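PDB 4BPS: chorismatase from Streptomyces hygroscopicus, which hydrolyses chorismate to pyruvate and a dihydroxy-cyclohexadiene carboxylic acid, a step in the biosynthesis of the immunosuppressants FK506 and FK520. Local coordinates for residues L134-Y140 / I189-A195; P177-G181 / F241-T245; V200-N206 / A227-G233; V209-Y215 / P224-R228. All coordinates share one frame. Residue numbers count along the deposited sequence, not the author numbering.

In contacts 1 and 2 every touching residue is buried, contact 4 is largely buried, and contact 3 reaches the partly exposed margin. Contact 1 pairs two strands of the six-stranded sheet of a YjgF-type fold, with apolar packing and backbone bonding regular apart from one beta bulge. Contact 2 joins the edge strand of that sheet, 178-184, to strand 239-249 of the second, seven-stranded sheet, through few bonds and small side chains. Contact 3 is an antiparallel pair at one end of the second sheet; contact 4 is made of loops, with waters and a guanidinium replacing regular bonding. Contacts 3 and 4 share Ala227 and Arg228, and contacts 2, 3 and 4 all touch the bound 3EB.

Contact 1 of 4, residues L134-Y140 / I189-A195; sequences LARTWNY and ITCVFLA
Six good backbone hydrogen bonds join strands 134-140 and 189-195, an antiparallel pair inside the six-stranded sheet of this YjgF-type fold. Trp138 N to Val192 O and Tyr140 N to Thr190 O measure 2.8 Å; the return bonds, Val192 N to Trp138 O, Thr190 N to Tyr140 O and Leu194 N to Arg136 O, are each 3.0 Å. A classic beta bulge places Ala135 and Arg136 opposite Leu194: Ala135 N reaches Leu194 O at 2.8 Å, while Arg136 N makes a weak bond to it at 3.4 Å. Ala135 takes phi/psi near -113/-28°; its neighbours are extended. The short axes approach to 4.4 Å at 164°. Thr137-Phe193 and Asn139-Cys191 are non-hydrogen-bonded pairs on one face, where Asn139 (chi1 m) contributes to the ligand pocket and bonds Tyr119 and Thr180. The other face carries the hydrogen-bonded pairs Arg136-Leu194, Trp138-Val192 and Tyr140-Thr190 side by side. Trp138, chi1 m, gives its NE1 to Glu340 and packs CE3 3.8 Å from Val192 CG1 and CH2 4.1 Å from Leu194 CD1. Tyr140, also m, sets CE2 4.0 Å from Val192 CG2. Beside the Tyr140-Thr190 pair a water joins Tyr140 O, at 2.8 Å, to Thr190 OG1, at 2.9 Å.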
# COMPACT_ATOMS: atom_id res chain seq x y z
N LEU A 134 0.02 -6.40 -11.66
CA LEU A 134 0.03 -5.47 -10.54
C LEU A 134 1.10 -5.86 -9.53
O LEU A 134 1.28 -7.04 -9.23
CB LEU A 134 -1.33 -5.44 -9.84
CG LEU A 134 -2.43 -4.72 -10.60
CD1 LEU A 134 -3.78 -5.03 -9.93
CD2 LEU A 134 -2.21 -3.21 -10.59
N ALA A 135 1.80 -4.86 -9.02
CA ALA A 135 2.95 -5.05 -8.14
C ALA A 135 2.72 -4.58 -6.71
O ALA A 135 3.38 -5.07 -5.79
CB ALA A 135 4.16 -4.30 -8.69
N ARG A 136 1.84 -3.60 -6.53
CA ARG A 136 1.62 -3.02 -5.21
C ARG A 136 0.36 -2.17 -5.30
O ARG A 136 0.21 -1.44 -6.29
CB ARG A 136 2.80 -2.15 -4.77
CG ARG A 136 3.26 -2.34 -3.35
CD ARG A 136 2.22 -1.95 -2.29
NE ARG A 136 2.78 -1.99 -0.94
CZ ARG A 136 2.05 -1.70 0.13
NH1 ARG A 136 2.60 -1.72 1.33
NH2 ARG A 136 0.78 -1.42 -0.02
N THR A 137 -0.53 -2.24 -4.32
CA THR A 137 -1.66 -1.35 -4.26
C THR A 137 -1.74 -0.72 -2.88
O THR A 137 -1.30 -1.30 -1.89
CB THR A 137 -3.01 -2.07 -4.55
OG1 THR A 137 -3.25 -3.06 -3.54
CG2 THR A 137 -3.02 -2.70 -5.93
N TRP A 138 -2.34 0.48 -2.82
CA TRP A 138 -2.64 1.12 -1.54
C TRP A 138 -4.06 1.66 -1.62
O TRP A 138 -4.47 2.20 -2.65
CB TRP A 138 -1.72 2.30 -1.26
CG TRP A 138 -0.27 2.00 -1.02
CD1 TRP A 138 0.36 1.96 0.19
CD2 TRP A 138 0.76 1.77 -2.02
NE1 TRP A 138 1.71 1.74 0.01
CE2 TRP A 138 1.98 1.60 -1.33
CE3 TRP A 138 0.77 1.71 -3.42
CZ2 TRP A 138 3.20 1.39 -1.99
CZ3 TRP A 138 1.98 1.49 -4.07
CH2 TRP A 138 3.18 1.34 -3.35
N ASN A 139 -4.77 1.56 -0.50
CA ASN A 139 -6.13 2.07 -0.37
C ASN A 139 -6.19 2.91 0.90
O ASN A 139 -6.02 2.39 2.01
CB ASN A 139 -7.14 0.92 -0.26
CG ASN A 139 -6.97 -0.10 -1.36
OD1 ASN A 139 -7.45 0.10 -2.47
ND2 ASN A 139 -6.25 -1.20 -1.07
N TYR A 140 -6.43 4.21 0.71
CA TYR A 140 -6.55 5.17 1.82
C TYR A 140 -8.05 5.47 1.93
O TYR A 140 -8.61 6.12 1.05
CB TYR A 140 -5.73 6.42 1.53
CG TYR A 140 -4.25 6.11 1.34
CD1 TYR A 140 -3.45 5.81 2.44
CD2 TYR A 140 -3.66 6.09 0.09
CE1 TYR A 140 -2.11 5.52 2.31
CE2 TYR A 140 -2.31 5.80 -0.07
CZ TYR A 140 -1.53 5.52 1.04
OH TYR A 140 -0.20 5.24 0.96
N ILE A 189 -12.16 7.50 -0.91
CA ILE A 189 -11.24 6.38 -1.06
C ILE A 189 -10.26 6.69 -2.18
O ILE A 189 -10.67 6.99 -3.30
CB ILE A 189 -11.97 5.06 -1.31
CG1 ILE A 189 -12.91 4.74 -0.13
CG2 ILE A 189 -10.95 3.93 -1.52
CD1 ILE A 189 -13.64 3.43 -0.22
N THR A 190 -8.97 6.60 -1.86
CA THR A 190 -7.89 6.82 -2.81
C THR A 190 -7.14 5.51 -3.01
O THR A 190 -6.77 4.85 -2.04
CB THR A 190 -6.92 7.89 -2.30
OG1 THR A 190 -7.63 9.10 -2.03
CG2 THR A 190 -5.80 8.20 -3.28
N CYS A 191 -6.89 5.18 -4.28
CA CYS A 191 -6.14 3.99 -4.66
C CYS A 191 -4.88 4.40 -5.43
O CYS A 191 -4.93 5.21 -6.37
CB CYS A 191 -7.00 3.08 -5.54
SG CYS A 191 -6.16 1.60 -6.19
N VAL A 192 -3.74 3.85 -4.99
CA VAL A 192 -2.46 4.05 -5.64
C VAL A 192 -1.98 2.68 -6.09
O VAL A 192 -2.15 1.72 -5.35
CB VAL A 192 -1.45 4.68 -4.65
CG1 VAL A 192 -0.10 4.94 -5.30
CG2 VAL A 192 -2.01 5.94 -4.01
N PHE A 193 -1.34 2.58 -7.25
CA PHE A 193 -0.85 1.28 -7.67
C PHE A 193 0.40 1.38 -8.54
O PHE A 193 0.64 2.39 -9.23
CB PHE A 193 -1.93 0.46 -8.41
CG PHE A 193 -2.37 1.09 -9.70
CD1 PHE A 193 -3.37 2.06 -9.71
CD2 PHE A 193 -1.79 0.72 -10.91
CE1 PHE A 193 -3.78 2.65 -10.89
CE2 PHE A 193 -2.19 1.30 -12.09
CZ PHE A 193 -3.19 2.27 -12.08
N LEU A 194 1.19 0.31 -8.46
CA LEU A 194 2.31 0.07 -9.36
C LEU A 194 2.00 -1.20 -10.16
O LEU A 194 1.42 -2.15 -9.63
CB LEU A 194 3.58 -0.18 -8.56
CG LEU A 194 4.20 1.05 -7.91
CD1 LEU A 194 5.18 0.62 -6.81
CD2 LEU A 194 4.92 1.91 -8.95
N ALA A 195 2.41 -1.21 -11.43
CA ALA A 195 2.20 -2.37 -12.29
C ALA A 195 3.40 -2.52 -13.23
O ALA A 195 4.16 -1.56 -13.46
CB ALA A 195 0.92 -2.22 -13.11
O HOH W 1 -8.73 8.93 0.62

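Contact 2 of 4, residues P177-G181 / F241-T245; sequences PAATG and FISAT. With 3EB (3-(2-carboxyethyl)benzoic acid), chain B.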
# COMPACT_ATOMS: atom_id res chain seq x y z
N PRO A 177 -1.35 -8.23 -5.53
CA PRO A 177 -0.04 -8.12 -4.89
C PRO A 177 -0.14 -7.55 -3.48
O PRO A 177 -1.23 -7.47 -2.88
CB PRO A 177 0.72 -7.15 -5.81
CG PRO A 177 -0.39 -6.23 -6.27
CD PRO A 177 -1.55 -7.16 -6.53
N ALA A 178 1.00 -7.14 -2.94
CA ALA A 178 1.07 -6.47 -1.67
C ALA A 178 0.10 -5.28 -1.65
O ALA A 178 -0.10 -4.61 -2.68
CB ALA A 178 2.50 -5.98 -1.44
N ALA A 179 -0.47 -5.04 -0.47
CA ALA A 179 -1.49 -4.01 -0.33
C ALA A 179 -1.44 -3.33 1.03
O ALA A 179 -0.81 -3.82 1.98
CB ALA A 179 -2.90 -4.62 -0.53
N THR A 180 -2.11 -2.19 1.08
CA THR A 180 -2.46 -1.48 2.30
C THR A 180 -3.93 -1.11 2.24
O THR A 180 -4.40 -0.68 1.19
CB THR A 180 -1.62 -0.21 2.42
OG1 THR A 180 -0.26 -0.61 2.56
CG2 THR A 180 -2.04 0.68 3.59
N GLY A 181 -4.64 -1.29 3.36
CA GLY A 181 -6.02 -0.86 3.52
C GLY A 181 -6.10 -0.10 4.83
O GLY A 181 -6.17 -0.71 5.90
N PHE A 241 8.32 -5.62 -1.99
CA PHE A 241 7.34 -4.72 -1.40
C PHE A 241 6.56 -5.47 -0.32
O PHE A 241 5.99 -6.54 -0.60
CB PHE A 241 6.35 -4.25 -2.47
CG PHE A 241 7.00 -3.51 -3.61
CD1 PHE A 241 7.72 -2.35 -3.38
CD2 PHE A 241 6.91 -3.97 -4.91
CE1 PHE A 241 8.33 -1.66 -4.43
CE2 PHE A 241 7.52 -3.29 -5.97
CZ PHE A 241 8.20 -2.12 -5.73
N ILE A 242 6.55 -4.95 0.91
CA ILE A 242 5.88 -5.61 2.02
C ILE A 242 4.56 -4.89 2.27
O ILE A 242 4.52 -3.66 2.37
CB ILE A 242 6.75 -5.61 3.27
CG1 ILE A 242 8.17 -6.15 2.98
CG2 ILE A 242 6.06 -6.44 4.37
CD1 ILE A 242 9.20 -5.66 3.96
N SER A 243 3.48 -5.66 2.37
CA SER A 243 2.16 -5.10 2.68
C SER A 243 2.16 -4.39 4.02
O SER A 243 3.02 -4.64 4.87
CB SER A 243 1.14 -6.22 2.73
OG SER A 243 0.97 -6.73 1.43
N ALA A 244 1.15 -3.53 4.23
CA ALA A 244 0.85 -3.11 5.60
C ALA A 244 0.63 -4.38 6.41
O ALA A 244 -0.14 -5.27 6.01
CB ALA A 244 -0.38 -2.25 5.61
N THR A 245 1.33 -4.47 7.55
CA THR A 245 1.41 -5.68 8.35
C THR A 245 0.95 -5.38 9.78
O THR A 245 1.44 -4.42 10.38
CB THR A 245 2.86 -6.19 8.33
OG1 THR A 245 3.28 -6.42 6.98
CG2 THR A 245 2.98 -7.51 9.11
C 3EB B . -4.84 -7.74 7.79
O 3EB B . -5.92 -8.19 7.37
CA 3EB B . -4.71 -6.34 8.31
OAB 3EB B . -7.64 -4.54 2.79
OAD 3EB B . -5.97 -3.95 1.46
CAE 3EB B . -3.59 -5.23 5.70
CAF 3EB B . -3.16 -5.01 4.40
CAG 3EB B . -4.95 -5.14 6.02
CAH 3EB B . -4.06 -4.68 3.41
CAL 3EB B . -6.42 -4.33 2.60
CAM 3EB B . -5.85 -4.83 5.00
CAN 3EB B . -5.42 -4.61 3.69
OXT 3EB B . -3.77 -8.46 7.85
C2 3EB B . -5.46 -5.32 7.44
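The Ser243 hydroxyl bridges the edge strand 178-184 of one sheet and strand 239-249 of the other. The m rotamer of Ser243 (chi1 -68°) brings OG to 2.9 Å from Ala179 N, so a hydroxyl accepts the hydrogen bond that a backbone carbonyl would take in a regular sheet. The same OG is also bonded to Ala227 O, which ties in the segment leading to strand 229-232. One step along, Ala244 N donates to Ala179 O at 3.0 Å. The two short strands run in roughly the same direction, 27° apart, with axes approaching to 4.8 Å.

The side chains that meet here are mostly small. Ala178 CB points at the partner and lies 3.6 Å from Phe241 O and 4.3 Å from Phe241 CB, while the Phe241 ring, with chi1 m, packs on Arg136 and Leu232. Thr180, again m, packs OG1 3.5 Å from Ala244 CB; that hydroxyl bonds Glu340 and Arg136. Thr245, chi1 -58°, folds OG1 back onto Ser243 O at 2.8 Å.

The bound 3EB rests against this junction, its CAF 3.4 Å from Ala244 O and its CAN 3.4 Å from Gly181 N. A CB on Gly181 would collide with the ligand carboxylate carbon CAL. The chemistry implies a pocket wall built largely from main chain and small residues, at a junction bonded by one main-chain pair and one serine hydroxyl.

Contact 3 of 4, residues V200-N206 / A227-G233; sequences VRINIEN and ARATWLG. With 3EB (3-(2-carboxyethyl)benzoic acid), chain B.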
# COMPACT_ATOMS: atom_id res chain seq x y z
N VAL A 200 9.02 -10.71 -13.82
CA VAL A 200 8.84 -11.46 -12.60
C VAL A 200 7.99 -10.67 -11.61
O VAL A 200 8.34 -9.53 -11.26
CB VAL A 200 10.21 -11.73 -11.95
CG1 VAL A 200 10.05 -12.55 -10.67
CG2 VAL A 200 11.13 -12.44 -12.95
N ARG A 201 6.90 -11.27 -11.15
CA ARG A 201 6.05 -10.68 -10.12
C ARG A 201 5.58 -11.86 -9.29
O ARG A 201 4.74 -12.65 -9.73
CB ARG A 201 4.88 -9.91 -10.74
CG ARG A 201 4.01 -9.12 -9.73
CD ARG A 201 2.98 -9.99 -8.95
NE ARG A 201 2.23 -11.00 -9.75
CZ ARG A 201 1.14 -10.72 -10.46
NH1 ARG A 201 0.63 -9.47 -10.41
NH2 ARG A 201 0.45 -11.66 -11.14
N ILE A 202 6.17 -12.01 -8.10
CA ILE A 202 5.91 -13.18 -7.25
C ILE A 202 5.20 -12.71 -5.99
O ILE A 202 5.74 -11.95 -5.20
CB ILE A 202 7.23 -13.90 -6.87
CG1 ILE A 202 7.95 -14.42 -8.12
CG2 ILE A 202 6.93 -15.05 -5.91
CD1 ILE A 202 9.40 -14.84 -7.86
N ASN A 203 3.97 -13.16 -5.81
CA ASN A 203 3.21 -12.82 -4.60
C ASN A 203 3.57 -13.81 -3.50
O ASN A 203 3.67 -15.02 -3.74
CB ASN A 203 1.73 -12.78 -4.91
CG ASN A 203 1.37 -11.61 -5.81
OD1 ASN A 203 1.99 -10.56 -5.73
ND2 ASN A 203 0.39 -11.81 -6.67
N ILE A 204 3.75 -13.27 -2.30
CA ILE A 204 4.30 -14.01 -1.18
C ILE A 204 3.32 -14.00 -0.02
O ILE A 204 2.79 -12.95 0.36
CB ILE A 204 5.66 -13.37 -0.76
CG1 ILE A 204 6.63 -13.44 -1.95
CG2 ILE A 204 6.23 -14.08 0.45
CD1 ILE A 204 7.76 -12.40 -1.90
N GLU A 205 3.11 -15.19 0.55
CA GLU A 205 2.29 -15.34 1.76
C GLU A 205 3.18 -15.47 3.00
O GLU A 205 4.40 -15.63 2.90
CB GLU A 205 1.35 -16.55 1.64
CG GLU A 205 0.32 -16.38 0.53
CD GLU A 205 -0.59 -15.18 0.76
OE1 GLU A 205 -1.37 -15.17 1.75
OE2 GLU A 205 -0.49 -14.21 -0.03
N ASN A 206 2.55 -15.40 4.17
CA ASN A 206 3.22 -15.49 5.49
C ASN A 206 2.78 -16.80 6.12
O ASN A 206 1.60 -16.98 6.32
CB ASN A 206 2.73 -14.32 6.37
CG ASN A 206 3.23 -14.35 7.84
OD1 ASN A 206 3.51 -15.39 8.44
ND2 ASN A 206 3.31 -13.15 8.43
N ALA A 227 -1.78 -10.01 -1.25
CA ALA A 227 -0.63 -10.82 -0.85
C ALA A 227 0.05 -10.17 0.34
O ALA A 227 -0.12 -8.97 0.58
CB ALA A 227 0.35 -10.93 -1.99
N ARG A 228 0.89 -10.92 1.06
CA ARG A 228 1.58 -10.36 2.24
C ARG A 228 2.88 -9.61 1.85
O ARG A 228 3.36 -8.74 2.60
CB ARG A 228 1.84 -11.45 3.29
CG ARG A 228 0.55 -12.13 3.73
CD ARG A 228 -0.36 -11.17 4.47
NE ARG A 228 -1.68 -11.77 4.67
CZ ARG A 228 -2.59 -11.26 5.50
NH1 ARG A 228 -2.33 -10.17 6.21
NH2 ARG A 228 -3.77 -11.86 5.62
N ALA A 229 3.42 -9.91 0.67
CA ALA A 229 4.55 -9.16 0.07
C ALA A 229 4.57 -9.52 -1.42
O ALA A 229 3.91 -10.51 -1.82
CB ALA A 229 5.86 -9.53 0.74
N THR A 230 5.31 -8.76 -2.22
CA THR A 230 5.48 -9.07 -3.62
C THR A 230 6.93 -8.81 -4.00
O THR A 230 7.47 -7.74 -3.69
CB THR A 230 4.58 -8.18 -4.51
OG1 THR A 230 3.20 -8.47 -4.19
CG2 THR A 230 4.81 -8.40 -6.00
N TRP A 231 7.55 -9.79 -4.65
CA TRP A 231 8.86 -9.60 -5.28
C TRP A 231 8.63 -9.17 -6.73
O TRP A 231 7.92 -9.86 -7.47
CB TRP A 231 9.69 -10.90 -5.25
CG TRP A 231 10.96 -10.70 -6.02
CD1 TRP A 231 11.16 -10.86 -7.38
CD2 TRP A 231 12.18 -10.15 -5.52
NE1 TRP A 231 12.44 -10.48 -7.73
CE2 TRP A 231 13.09 -10.03 -6.60
CE3 TRP A 231 12.60 -9.75 -4.25
CZ2 TRP A 231 14.38 -9.55 -6.44
CZ3 TRP A 231 13.88 -9.26 -4.10
CH2 TRP A 231 14.75 -9.17 -5.18
N LEU A 232 9.27 -8.08 -7.13
CA LEU A 232 9.09 -7.54 -8.48
C LEU A 232 10.43 -7.36 -9.15
O LEU A 232 11.29 -6.64 -8.63
CB LEU A 232 8.38 -6.18 -8.47
CG LEU A 232 7.88 -5.68 -9.83
CD1 LEU A 232 6.67 -6.47 -10.27
CD2 LEU A 232 7.59 -4.18 -9.79
N GLY A 233 10.61 -7.94 -10.34
CA GLY A 233 11.78 -7.64 -11.15
C GLY A 233 12.83 -8.73 -11.12
O GLY A 233 12.65 -9.80 -10.55
C 3EB B . -4.84 -7.74 7.79
O 3EB B . -5.92 -8.19 7.37
CA 3EB B . -4.71 -6.34 8.31
OAB 3EB B . -7.64 -4.54 2.79
OAD 3EB B . -5.97 -3.95 1.46
CAE 3EB B . -3.59 -5.23 5.70
CAF 3EB B . -3.16 -5.01 4.40
CAG 3EB B . -4.95 -5.14 6.02
CAH 3EB B . -4.06 -4.68 3.41
CAL 3EB B . -6.42 -4.33 2.60
CAM 3EB B . -5.85 -4.83 5.00
CAN 3EB B . -5.42 -4.61 3.69
OXT 3EB B . -3.77 -8.46 7.85
C2 3EB B . -5.46 -5.32 7.44
O HOH W 2 -2.77 -12.85 2.20
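Val200 O opens the antiparallel pairing of strands 201-204 and 229-232 by accepting Gly233 N at 2.9 Å, while Val200 CG1 packs at the edge of the Trp231 ring, 3.9 Å from CD1. Arg201 lays CG 3.8 Å from Leu232 CD1 and sends NH1 to Leu134 O in the neighbouring sheet. Ile202 makes a reciprocal pair with Trp231: Ile202 N to Trp231 O is 2.8 Å, Trp231 N to Ile202 O 2.9 Å. On the opposite face Asn203 OD1 accepts Thr230 OG1 at 2.9 Å. Ile204 N bonds Ala229 O at 2.8 Å, and its carbonyl O receives both Arg228 N (2.9 Å) and Ala229 N (3.1 Å), a classic beta bulge. Glu205 curls back, its OE1 hydrogen-bonded to Thr211 OG1 but 4.5 Å from Arg228 NE; a water connects them, 2.7 Å from OE1 and 2.9 Å from NE. Arg228, a substrate-binding residue, puts NH1 2.8 Å from 3EB OXT, so this end of the pairing supplies a positive charge to the ligand carboxylate.

Contact 4 of 4, residues V209-Y215 / P224-R228; sequences VLTAHHY and PVFAR. With 3EB (3-(2-carboxyethyl)benzoic acid), chain B.
The Phe226 ring is sandwiched between Ala212 and the bound 3EB: Ala212 CB makes a CH-pi contact 3.8 Å from the centroid, and over the other face 3EB CAN lies 3.3 Å from Phe226 CE1. Here, in the substrate pocket, a loop with a 3-10 turn at 212-214 packs on 224-228, extended as far as Ala227, with Arg228 turning at phi/psi -84/-21°. His214 N to Thr211 O (2.8 Å) and Tyr215 N to Ala212 O (3.0 Å) fix the turn. His213 CA approaches Pro224 O to 3.0 Å in a CA-H...O contact. Phe226 takes chi1 p; Arg228 runs m, m, t, with Val209 CG1 over its guanidinium, 3.5 Å from CZ. One water joins Ala212 N (3.0 Å), Arg228 NE (2.9 Å) and Phe226 O (2.8 Å). Arg228 NH2 bonds Tyr215 OH at 2.9 Å and, weakly, Leu210 O at 2.9 Å. Arg228 and Tyr215, both substrate-binding, share one ligand carboxylate: Arg228 NH1 to 3EB OXT is 2.8 Å, Tyr215 OH to 3EB O 2.7 Å.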
# COMPACT_ATOMS: atom_id res chain seq x y z
N VAL A 209 0.05 -16.71 8.92
CA VAL A 209 -1.05 -15.77 8.73
C VAL A 209 -1.92 -16.31 7.61
O VAL A 209 -1.42 -16.71 6.55
CB VAL A 209 -0.54 -14.34 8.42
CG1 VAL A 209 -1.68 -13.40 8.05
CG2 VAL A 209 0.21 -13.79 9.65
N LEU A 210 -3.22 -16.32 7.84
CA LEU A 210 -4.15 -16.84 6.86
C LEU A 210 -4.20 -15.92 5.63
O LEU A 210 -4.25 -14.70 5.76
CB LEU A 210 -5.54 -16.95 7.50
CG LEU A 210 -6.64 -17.62 6.67
CD1 LEU A 210 -6.30 -19.07 6.30
CD2 LEU A 210 -7.96 -17.56 7.42
N THR A 211 -4.21 -16.51 4.45
CA THR A 211 -4.39 -15.75 3.21
C THR A 211 -5.66 -14.91 3.29
O THR A 211 -6.72 -15.42 3.66
CB THR A 211 -4.43 -16.74 2.04
OG1 THR A 211 -3.13 -17.33 1.94
CG2 THR A 211 -4.77 -16.08 0.72
N ALA A 212 -5.53 -13.63 2.95
CA ALA A 212 -6.61 -12.66 3.18
C ALA A 212 -7.93 -13.12 2.58
O ALA A 212 -8.98 -13.05 3.25
CB ALA A 212 -6.19 -11.28 2.67
N HIS A 213 -7.91 -13.57 1.32
CA HIS A 213 -9.19 -13.91 0.70
C HIS A 213 -9.77 -15.23 1.20
O HIS A 213 -10.86 -15.62 0.80
CB HIS A 213 -9.15 -13.82 -0.83
CG HIS A 213 -8.32 -14.83 -1.53
ND1 HIS A 213 -6.98 -14.65 -1.79
CD2 HIS A 213 -8.68 -16.00 -2.11
CE1 HIS A 213 -6.54 -15.70 -2.47
NE2 HIS A 213 -7.55 -16.53 -2.68
N HIS A 214 -9.04 -15.89 2.11
CA HIS A 214 -9.56 -17.06 2.84
C HIS A 214 -10.08 -16.71 4.23
O HIS A 214 -10.46 -17.61 4.98
CB HIS A 214 -8.46 -18.13 2.98
CG HIS A 214 -8.03 -18.72 1.68
ND1 HIS A 214 -6.94 -19.56 1.58
CD2 HIS A 214 -8.53 -18.59 0.43
CE1 HIS A 214 -6.79 -19.92 0.31
NE2 HIS A 214 -7.74 -19.35 -0.40
N TYR A 215 -10.09 -15.43 4.60
CA TYR A 215 -10.63 -15.06 5.89
C TYR A 215 -12.07 -15.57 6.04
O TYR A 215 -12.85 -15.56 5.09
CB TYR A 215 -10.64 -13.56 6.09
CG TYR A 215 -9.33 -12.87 6.47
CD1 TYR A 215 -8.12 -13.56 6.57
CD2 TYR A 215 -9.33 -11.51 6.74
CE1 TYR A 215 -6.97 -12.88 6.91
CE2 TYR A 215 -8.18 -10.82 7.07
CZ TYR A 215 -6.99 -11.50 7.15
OH TYR A 215 -5.79 -10.86 7.46
N PRO A 224 -11.24 -9.51 2.45
CA PRO A 224 -10.16 -8.77 1.79
C PRO A 224 -9.41 -9.67 0.83
O PRO A 224 -9.56 -10.90 0.87
CB PRO A 224 -9.25 -8.32 2.94
CG PRO A 224 -9.78 -8.94 4.17
CD PRO A 224 -10.94 -9.81 3.85
N VAL A 225 -8.62 -9.07 -0.06
CA VAL A 225 -7.78 -9.84 -0.97
C VAL A 225 -6.50 -9.06 -1.18
O VAL A 225 -6.55 -7.87 -1.49
CB VAL A 225 -8.50 -10.14 -2.30
CG1 VAL A 225 -9.02 -8.85 -2.99
CG2 VAL A 225 -7.61 -10.92 -3.25
N PHE A 226 -5.37 -9.73 -0.96
CA PHE A 226 -4.03 -9.14 -1.11
C PHE A 226 -2.98 -10.17 -0.70
O PHE A 226 -3.25 -11.03 0.15
CB PHE A 226 -3.83 -7.83 -0.30
CG PHE A 226 -4.05 -7.96 1.18
CD1 PHE A 226 -5.31 -7.76 1.75
CD2 PHE A 226 -3.00 -8.26 2.03
CE1 PHE A 226 -5.50 -7.87 3.11
CE2 PHE A 226 -3.18 -8.37 3.39
CZ PHE A 226 -4.44 -8.20 3.93
N ALA A 227 -1.78 -10.01 -1.25
CA ALA A 227 -0.63 -10.82 -0.85
C ALA A 227 0.05 -10.17 0.34
O ALA A 227 -0.12 -8.97 0.58
CB ALA A 227 0.35 -10.93 -1.99
N ARG A 228 0.89 -10.92 1.06
CA ARG A 228 1.58 -10.36 2.24
C ARG A 228 2.88 -9.61 1.85
O ARG A 228 3.36 -8.74 2.60
CB ARG A 228 1.84 -11.45 3.29
CG ARG A 228 0.55 -12.13 3.73
CD ARG A 228 -0.36 -11.17 4.47
NE ARG A 228 -1.68 -11.77 4.67
CZ ARG A 228 -2.59 -11.26 5.50
NH1 ARG A 228 -2.33 -10.17 6.21
NH2 ARG A 228 -3.77 -11.86 5.62
C 3EB B . -4.84 -7.74 7.79
O 3EB B . -5.92 -8.19 7.37
CA 3EB B . -4.71 -6.34 8.31
OAB 3EB B . -7.64 -4.54 2.79
OAD 3EB B . -5.97 -3.95 1.46
CAE 3EB B . -3.59 -5.23 5.70
CAF 3EB B . -3.16 -5.01 4.40
CAG 3EB B . -4.95 -5.14 6.02
CAH 3EB B . -4.06 -4.68 3.41
CAL 3EB B . -6.42 -4.33 2.60
CAM 3EB B . -5.85 -4.83 5.00
CAN 3EB B . -5.42 -4.61 3.69
OXT 3EB B . -3.77 -8.46 7.85
C2 3EB B . -5.46 -5.32 7.44
O HOH W 2 -2.77 -12.85 2.20
O HOH W 3 -5.65 -12.64 -0.44